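Local coordinates for putative ABC transporter amino acid-binding protein (Sinorhizobium meliloti, PDB 2Q88) that captures ectoine and hydroxyectoine as the substrate-binding component of an ABC transporter involved in osmoprotection, at residues A20-F25 / Y170-L175; D99-A104 / P199-G204. One frame throughout, in Å; residues are numbered along the deposited sequence.

Interaction 1: A20-F25 / Y170-L175; sequences ANEPPF and YSLPVL. With 4CS ((4S)-2-methyl-1,4,5,6-tetrahydropyrimidine-4-carboxylic acid), chain F.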
ATOM      1  N   ALA A  20       1.805   5.580  -4.983  1.00 28.75           N
ATOM      2  CA  ALA A  20       0.457   6.147  -5.104  1.00 29.10           C
ATOM      3  C   ALA A  20       0.255   7.503  -4.435  1.00 29.68           C
ATOM      4  O   ALA A  20      -0.785   8.131  -4.646  1.00 31.07           O
ATOM      5  CB  ALA A  20      -0.587   5.164  -4.599  1.00 30.14           C
ATOM      6  N   ASN A  21       1.223   7.948  -3.634  1.00 28.78           N
ATOM      7  CA  ASN A  21       1.081   9.169  -2.815  1.00 28.50           C
ATOM      8  C   ASN A  21       0.005   9.019  -1.715  1.00 27.36           C
ATOM      9  O   ASN A  21      -1.056   9.634  -1.767  1.00 27.65           O
ATOM     10  CB  ASN A  21       0.825  10.409  -3.683  1.00 29.44           C
ATOM     11  CG  ASN A  21       1.108  11.706  -2.947  1.00 30.92           C
ATOM     12  OD1 ASN A  21       1.777  11.717  -1.909  1.00 31.76           O
ATOM     13  ND2 ASN A  21       0.601  12.808  -3.479  1.00 33.91           N
ATOM     14  N   GLU A  22       0.296   8.173  -0.736  1.00 25.44           N
ATOM     15  CA  GLU A  22      -0.629   7.871   0.362  1.00 24.39           C
ATOM     16  C   GLU A  22       0.183   7.746   1.651  1.00 23.22           C
ATOM     17  O   GLU A  22       0.585   6.644   2.028  1.00 22.65           O
ATOM     18  CB  GLU A  22      -1.401   6.576   0.081  1.00 24.51           C
ATOM     19  CG  GLU A  22      -2.417   6.206   1.171  1.00 24.70           C
ATOM     20  CD  GLU A  22      -3.036   4.835   0.970  1.00 25.30           C
ATOM     21  OE1 GLU A  22      -3.495   4.564  -0.161  1.00 25.76           O
ATOM     22  OE2 GLU A  22      -3.080   4.032   1.946  1.00 25.27           O
ATOM     23  N   PRO A  23       0.475   8.876   2.302  1.00 22.16           N
ATOM     24  CA  PRO A  23       1.245   8.849   3.546  1.00 21.67           C
ATOM     25  C   PRO A  23       0.566   7.976   4.614  1.00 21.18           C
ATOM     26  O   PRO A  23      -0.665   8.004   4.707  1.00 21.71           O
ATOM     27  CB  PRO A  23       1.274  10.325   3.993  1.00 21.45           C
ATOM     28  CG  PRO A  23       0.963  11.144   2.767  1.00 21.59           C
ATOM     29  CD  PRO A  23       0.138  10.247   1.867  1.00 22.42           C
ATOM     30  N   PRO A  24       1.324   7.262   5.452  1.00 20.75           N
ATOM     31  CA  PRO A  24       2.793   7.234   5.460  1.00 20.44           C
ATOM     32  C   PRO A  24       3.469   6.131   4.630  1.00 20.87           C
ATOM     33  O   PRO A  24       4.672   5.896   4.808  1.00 21.75           O
ATOM     34  CB  PRO A  24       3.096   6.975   6.934  1.00 21.51           C
ATOM     35  CG  PRO A  24       1.988   6.044   7.361  1.00 19.93           C
ATOM     36  CD  PRO A  24       0.765   6.503   6.583  1.00 19.94           C
ATOM     37  N   PHE A  25       2.727   5.472   3.744  1.00 19.67           N
ATOM     38  CA  PHE A  25       3.309   4.480   2.841  1.00 20.22           C
ATOM     39  C   PHE A  25       4.202   5.136   1.781  1.00 21.15           C
ATOM     40  O   PHE A  25       5.318   4.676   1.546  1.00 21.20           O
ATOM     41  CB  PHE A  25       2.219   3.662   2.161  1.00 20.13           C
ATOM     42  CG  PHE A  25       1.422   2.804   3.109  1.00 19.70           C
ATOM     43  CD1 PHE A  25       0.344   3.331   3.804  1.00 20.35           C
ATOM     44  CD2 PHE A  25       1.742   1.459   3.288  1.00 20.22           C
ATOM     45  CE1 PHE A  25      -0.413   2.529   4.684  1.00 19.37           C
ATOM     46  CE2 PHE A  25       0.992   0.650   4.154  1.00 19.64           C
ATOM     47  CZ  PHE A  25      -0.084   1.189   4.850  1.00 20.54           C
ATOM     48  N   TYR A 170     -15.065   6.187   3.913  1.00 21.79           N
ATOM     49  CA  TYR A 170     -13.877   6.099   3.071  1.00 22.52           C
ATOM     50  C   TYR A 170     -12.898   5.150   3.752  1.00 22.49           C
ATOM     51  O   TYR A 170     -12.618   5.285   4.941  1.00 22.89           O
ATOM     52  CB  TYR A 170     -13.273   7.484   2.876  1.00 22.55           C
ATOM     53  CG  TYR A 170     -11.973   7.541   2.080  1.00 22.78           C
ATOM     54  CD1 TYR A 170     -11.855   6.921   0.844  1.00 23.22           C
ATOM     55  CD2 TYR A 170     -10.876   8.253   2.564  1.00 22.62           C
ATOM     56  CE1 TYR A 170     -10.659   6.993   0.108  1.00 22.57           C
ATOM     57  CE2 TYR A 170      -9.696   8.323   1.857  1.00 21.95           C
ATOM     58  CZ  TYR A 170      -9.588   7.698   0.634  1.00 23.38           C
ATOM     59  OH  TYR A 170      -8.407   7.797  -0.071  1.00 24.02           O
ATOM     60  N   SER A 171     -12.395   4.182   3.005  1.00 22.66           N
ATOM     61  CA  SER A 171     -11.569   3.141   3.593  1.00 23.15           C
ATOM     62  C   SER A 171     -10.149   3.147   3.028  1.00 23.44           C
ATOM     63  O   SER A 171      -9.969   3.142   1.816  1.00 24.02           O
ATOM     64  CB  SER A 171     -12.216   1.776   3.384  1.00 23.28           C
ATOM     65  OG  SER A 171     -11.504   0.776   4.088  1.00 24.35           O
ATOM     66  N   LEU A 172      -9.176   3.181   3.944  1.00 23.04           N
ATOM     67  CA  LEU A 172      -7.737   3.054   3.672  1.00 23.19           C
ATOM     68  C   LEU A 172      -7.135   2.294   4.853  1.00 22.99           C
ATOM     69  O   LEU A 172      -7.839   2.056   5.845  1.00 23.69           O
ATOM     70  CB  LEU A 172      -7.076   4.437   3.594  1.00 23.30           C
ATOM     71  CG  LEU A 172      -7.281   5.313   2.354  1.00 23.17           C
ATOM     72  CD1 LEU A 172      -6.453   6.561   2.470  1.00 24.13           C
ATOM     73  CD2 LEU A 172      -6.942   4.567   1.084  1.00 23.83           C
ATOM     74  N   PRO A 173      -5.861   1.904   4.774  1.00 23.04           N
ATOM     75  CA  PRO A 173      -5.150   1.392   5.943  1.00 22.38           C
ATOM     76  C   PRO A 173      -5.194   2.351   7.134  1.00 23.15           C
ATOM     77  O   PRO A 173      -5.208   3.567   6.955  1.00 22.58           O
ATOM     78  CB  PRO A 173      -3.712   1.222   5.424  1.00 22.39           C
ATOM     79  CG  PRO A 173      -3.893   0.932   3.984  1.00 23.13           C
ATOM     80  CD  PRO A 173      -4.996   1.890   3.570  1.00 22.55           C
ATOM     81  N   VAL A 174      -5.271   1.784   8.340  1.00 23.28           N
ATOM     82  CA  VAL A 174      -5.280   2.537   9.599  1.00 23.45           C
ATOM     83  C   VAL A 174      -4.299   3.712   9.612  1.00 23.30           C
ATOM     84  O   VAL A 174      -4.682   4.846   9.896  1.00 23.36           O
ATOM     85  CB  VAL A 174      -4.993   1.594  10.794  1.00 23.33           C
ATOM     86  CG1 VAL A 174      -4.812   2.376  12.098  1.00 24.77           C
ATOM     87  CG2 VAL A 174      -6.118   0.567  10.923  1.00 23.81           C
ATOM     88  N   LEU A 175      -3.035   3.444   9.313  1.00 22.76           N
ATOM     89  CA  LEU A 175      -2.038   4.513   9.350  1.00 22.84           C
ATOM     90  C   LEU A 175      -2.313   5.640   8.352  1.00 22.97           C
ATOM     91  O   LEU A 175      -2.039   6.802   8.658  1.00 22.94           O
ATOM     92  CB  LEU A 175      -0.632   3.954   9.166  1.00 22.99           C
ATOM     93  CG  LEU A 175      -0.080   3.168  10.353  1.00 22.60           C
ATOM     94  CD1 LEU A 175       1.101   2.331   9.887  1.00 25.05           C
ATOM     95  CD2 LEU A 175       0.366   4.099  11.493  1.00 23.68           C
TER
HETATM   96  O   4CS F 501      -4.439  -2.454  -2.351  1.00 22.38           O
HETATM   97  C   4CS F 501      -3.551  -2.132  -1.561  1.00 21.89           C
HETATM   98  OXT 4CS F 501      -2.477  -2.745  -1.556  1.00 22.40           O
HETATM   99  CA  4CS F 501      -3.786  -1.000  -0.570  1.00 21.02           C
HETATM  100  CB  4CS F 501      -4.551   0.167  -1.166  1.00 20.98           C
HETATM  101  CAD 4CS F 501      -4.782   1.234  -0.092  1.00 20.33           C
HETATM  102  NAG 4CS F 501      -3.478   1.636   0.495  1.00 20.20           N
HETATM  103  CAI 4CS F 501      -2.390   0.750   0.530  1.00 20.63           C
HETATM  104  CAA 4CS F 501      -1.044   1.193   1.129  1.00 20.18           C
HETATM  105  N   4CS F 501      -2.503  -0.538  -0.009  1.00 20.65           N
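Glu22 and Phe25 meet Pro173 across the ligand cleft of the two-lobed periplasmic-binding-protein fold, and the bound ectoine completes the join. The polar part belongs to Glu22. With CG anti to the backbone N (chi1 -179°) and the chain extended beyond it, the carboxylate reaches the ring nitrogen NAG of the ligand. OE2 accepts from NAG at 2.8 Å in a nearly straight bond (166°), whereas the bond from NAG to OE1 at 3.0 Å is weak. Each oxygen has a second partner: Ser176 OG for OE2 and Tyr61 OH for OE1. The nearby start of helix 174-184, with Pro173 at its N-cap position, would be expected to favour the negative charge. Leu172 meets the carboxylate tip to tip, its CD2 3.7 Å from Glu22 OE1, a van der Waals contact. The apolar contacts lie to the side of the carboxylate: Pro24, which follows a cis peptide bond, crosses Leu175 at about a right angle, with CG 3.8 Å from Leu175 CB. The Phe25 ring supplies a CH-pi surface: the ligand methyl CAA lies over its centre, 3.4 Å above the plane. Pro173 CB approaches the same ring obliquely, 3.6 Å from CE1 and 3.7 Å from CZ.

Interaction 2: D99-A104 / P199-G204; sequences DAEAFA and PVYCDG
Glu101 and Tyr201 cross obliquely, the carboxylate plane turned 79° from the ring plane. Glu101 OE2 comes 3.4 Å from Tyr201 CE2, an approach that is neither squarely over the face nor at the edge. The glutamate chain bends at chi2 (-81°), and its OE2 is hydrogen-bonded to Thr134 OG1. OE1 lies close to OE2 of Glu135, and two like charges so near may raise the pKa of one of them. One face of the Tyr201 ring carries Pro199 CB, offset toward the rim, and the ring also meets Phe81 with the planes almost parallel. Val200 divides its branches: CG1 rests 3.5 Å from Asp99 O, while CG2 faces Ala100 CB at 4.2 Å. The backbones beneath them are registered by one antiparallel hydrogen-bonded pair, Asp99 with Tyr201, in which Asp99 N donates to Tyr201 O at 2.8 Å and Tyr201 N to Asp99 O at 3.0 Å. Beyond it a water bridges the chains, accepting from Glu101 N and donating to Pro199 O. Cys202 forms a disulfide with Cys98, tying the strands together covalently. Two short antiparallel strands running between the lobes and paired in this way are characteristic of the hinge of family 3 solute-binding proteins.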
ATOM      1  N   ASP A  99      -0.226  -3.504   7.950  1.00 25.34           N
ATOM      2  CA  ASP A  99      -1.282  -2.652   8.501  1.00 25.47           C
ATOM      3  C   ASP A  99      -2.661  -3.284   8.416  1.00 25.45           C
ATOM      4  O   ASP A  99      -2.922  -4.143   7.566  1.00 24.96           O
ATOM      5  CB  ASP A  99      -1.316  -1.279   7.813  1.00 25.76           C
ATOM      6  CG  ASP A  99      -1.766  -0.159   8.762  1.00 27.69           C
ATOM      7  OD1 ASP A  99      -1.864  -0.392   9.988  1.00 31.48           O
ATOM      8  OD2 ASP A  99      -2.039   0.990   8.385  1.00 28.95           O
ATOM      9  N   ALA A 100      -3.533  -2.832   9.311  1.00 25.61           N
ATOM     10  CA  ALA A 100      -4.941  -3.188   9.300  1.00 25.40           C
ATOM     11  C   ALA A 100      -5.697  -2.153   8.457  1.00 25.56           C
ATOM     12  O   ALA A 100      -5.123  -1.141   8.054  1.00 25.46           O
ATOM     13  CB  ALA A 100      -5.458  -3.202  10.718  1.00 25.60           C
ATOM     14  N   GLU A 101      -6.984  -2.404   8.209  1.00 25.03           N
ATOM     15  CA  GLU A 101      -7.820  -1.500   7.426  1.00 24.78           C
ATOM     16  C   GLU A 101      -8.663  -0.641   8.360  1.00 24.37           C
ATOM     17  O   GLU A 101      -9.028  -1.080   9.458  1.00 23.74           O
ATOM     18  CB  GLU A 101      -8.744  -2.280   6.469  1.00 24.84           C
ATOM     19  CG  GLU A 101      -8.043  -3.256   5.528  1.00 26.01           C
ATOM     20  CD  GLU A 101      -7.457  -2.561   4.308  1.00 28.07           C
ATOM     21  OE1 GLU A 101      -7.119  -1.360   4.411  1.00 28.48           O
ATOM     22  OE2 GLU A 101      -7.358  -3.199   3.240  1.00 29.61           O
ATOM     23  N   ALA A 102      -8.966   0.576   7.921  1.00 24.38           N
ATOM     24  CA  ALA A 102      -9.770   1.509   8.707  1.00 24.53           C
ATOM     25  C   ALA A 102     -10.896   2.138   7.879  1.00 24.51           C
ATOM     26  O   ALA A 102     -10.896   2.042   6.655  1.00 24.97           O
ATOM     27  CB  ALA A 102      -8.888   2.591   9.330  1.00 24.59           C
ATOM     28  N   PHE A 103     -11.858   2.757   8.571  1.00 24.11           N
ATOM     29  CA  PHE A 103     -12.905   3.577   7.961  1.00 23.27           C
ATOM     30  C   PHE A 103     -12.803   5.002   8.473  1.00 24.09           C
ATOM     31  O   PHE A 103     -12.584   5.215   9.675  1.00 24.02           O
ATOM     32  CB  PHE A 103     -14.293   3.114   8.399  1.00 23.49           C
ATOM     33  CG  PHE A 103     -14.757   1.822   7.794  1.00 21.50           C
ATOM     34  CD1 PHE A 103     -14.179   1.292   6.655  1.00 21.25           C
ATOM     35  CD2 PHE A 103     -15.858   1.171   8.352  1.00 21.65           C
ATOM     36  CE1 PHE A 103     -14.670   0.081   6.096  1.00 20.73           C
ATOM     37  CE2 PHE A 103     -16.344  -0.005   7.808  1.00 21.78           C
ATOM     38  CZ  PHE A 103     -15.743  -0.554   6.683  1.00 22.56           C
ATOM     39  N   ALA A 104     -13.003   5.959   7.570  1.00 23.67           N
ATOM     40  CA  ALA A 104     -13.301   7.341   7.922  1.00 24.23           C
ATOM     41  C   ALA A 104     -14.807   7.501   7.720  1.00 24.56           C
ATOM     42  O   ALA A 104     -15.336   7.172   6.659  1.00 23.37           O
ATOM     43  CB  ALA A 104     -12.530   8.294   7.023  1.00 23.87           C
ATOM     44  N   PRO A 199      -9.002  -8.507   7.103  1.00 28.43           N
ATOM     45  CA  PRO A 199      -7.666  -9.074   7.328  1.00 28.79           C
ATOM     46  C   PRO A 199      -6.646  -7.991   7.656  1.00 28.70           C
ATOM     47  O   PRO A 199      -6.852  -6.823   7.336  1.00 28.94           O
ATOM     48  CB  PRO A 199      -7.310  -9.700   5.969  1.00 29.28           C
ATOM     49  CG  PRO A 199      -8.585  -9.771   5.212  1.00 28.95           C
ATOM     50  CD  PRO A 199      -9.401  -8.603   5.687  1.00 28.75           C
ATOM     51  N   VAL A 200      -5.565  -8.378   8.321  1.00 28.46           N
ATOM     52  CA  VAL A 200      -4.395  -7.518   8.409  1.00 27.90           C
ATOM     53  C   VAL A 200      -3.528  -7.952   7.239  1.00 27.70           C
ATOM     54  O   VAL A 200      -3.454  -9.149   6.924  1.00 27.84           O
ATOM     55  CB  VAL A 200      -3.673  -7.656   9.757  1.00 28.17           C
ATOM     56  CG1 VAL A 200      -2.409  -6.782   9.805  1.00 28.42           C
ATOM     57  CG2 VAL A 200      -4.614  -7.263  10.891  1.00 28.61           C
ATOM     58  N   TYR A 201      -2.923  -6.977   6.569  1.00 26.57           N
ATOM     59  CA  TYR A 201      -2.130  -7.210   5.377  1.00 25.95           C
ATOM     60  C   TYR A 201      -0.696  -6.766   5.633  1.00 25.70           C
ATOM     61  O   TYR A 201      -0.455  -5.940   6.514  1.00 24.31           O
ATOM     62  CB  TYR A 201      -2.668  -6.370   4.216  1.00 26.28           C
ATOM     63  CG  TYR A 201      -3.979  -6.816   3.621  1.00 25.83           C
ATOM     64  CD1 TYR A 201      -4.058  -7.974   2.844  1.00 26.81           C
ATOM     65  CD2 TYR A 201      -5.138  -6.070   3.811  1.00 26.77           C
ATOM     66  CE1 TYR A 201      -5.260  -8.385   2.291  1.00 26.02           C
ATOM     67  CE2 TYR A 201      -6.355  -6.474   3.256  1.00 26.31           C
ATOM     68  CZ  TYR A 201      -6.400  -7.632   2.497  1.00 26.61           C
ATOM     69  OH  TYR A 201      -7.590  -8.051   1.953  1.00 26.86           O
ATOM     70  N   CYS A 202       0.235  -7.327   4.863  1.00 26.57           N
ATOM     71  CA  CYS A 202       1.594  -6.793   4.738  1.00 27.13           C
ATOM     72  C   CYS A 202       1.962  -6.658   3.273  1.00 26.43           C
ATOM     73  O   CYS A 202       1.549  -7.465   2.441  1.00 26.23           O
ATOM     74  CB  CYS A 202       2.634  -7.707   5.394  1.00 28.41           C
ATOM     75  SG  CYS A 202       2.467  -7.983   7.163  1.00 33.20           S
ATOM     76  N   ASP A 203       2.762  -5.649   2.957  1.00 25.81           N
ATOM     77  CA  ASP A 203       3.271  -5.497   1.608  1.00 26.52           C
ATOM     78  C   ASP A 203       4.693  -6.072   1.445  1.00 26.12           C
ATOM     79  O   ASP A 203       5.260  -6.655   2.367  1.00 26.73           O
ATOM     80  CB  ASP A 203       3.220  -4.019   1.182  1.00 26.48           C
ATOM     81  CG  ASP A 203       4.491  -3.250   1.519  1.00 29.02           C
ATOM     82  OD1 ASP A 203       5.213  -3.636   2.465  1.00 30.13           O
ATOM     83  OD2 ASP A 203       4.860  -2.245   0.869  1.00 29.43           O
ATOM     84  N   GLY A 204       5.228  -5.936   0.245  1.00 25.57           N
ATOM     85  CA  GLY A 204       6.653  -6.090  -0.006  1.00 24.03           C
ATOM     86  C   GLY A 204       6.868  -5.326  -1.292  1.00 24.08           C
ATOM     87  O   GLY A 204       5.894  -4.892  -1.912  1.00 24.19           O
TER
HETATM   88  O   HOH W   1      -7.836  -4.834   9.199  1.00 33.28           O

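Overall arrangement
The two interactions adjoin, centres about 9 Å apart, but join different parts: interaction 1 spans the cleft, interaction 2 pairs the hinge strands. Interaction 1 is buried and its two segments share no hydrogen bond; apolar packing and a ligand-bound carboxylate bring them together. Interaction 2 lies at the surface and relies on main-chain pairing, a bridging water and an adjacent disulfide. The neighbouring strands 169-173 and 98-106 connect them within one sheet, where Leu172 O and Ala102 N probably form a hydrogen bond. Asp99 adds a side-chain link, as its OD2 accepts from Leu175 N near the start of helix 174-184. The pair illustrates how a cleft protein connects its lobes twice, through the ligand site and through a covalent and main-chain hinge, on adjoining strands.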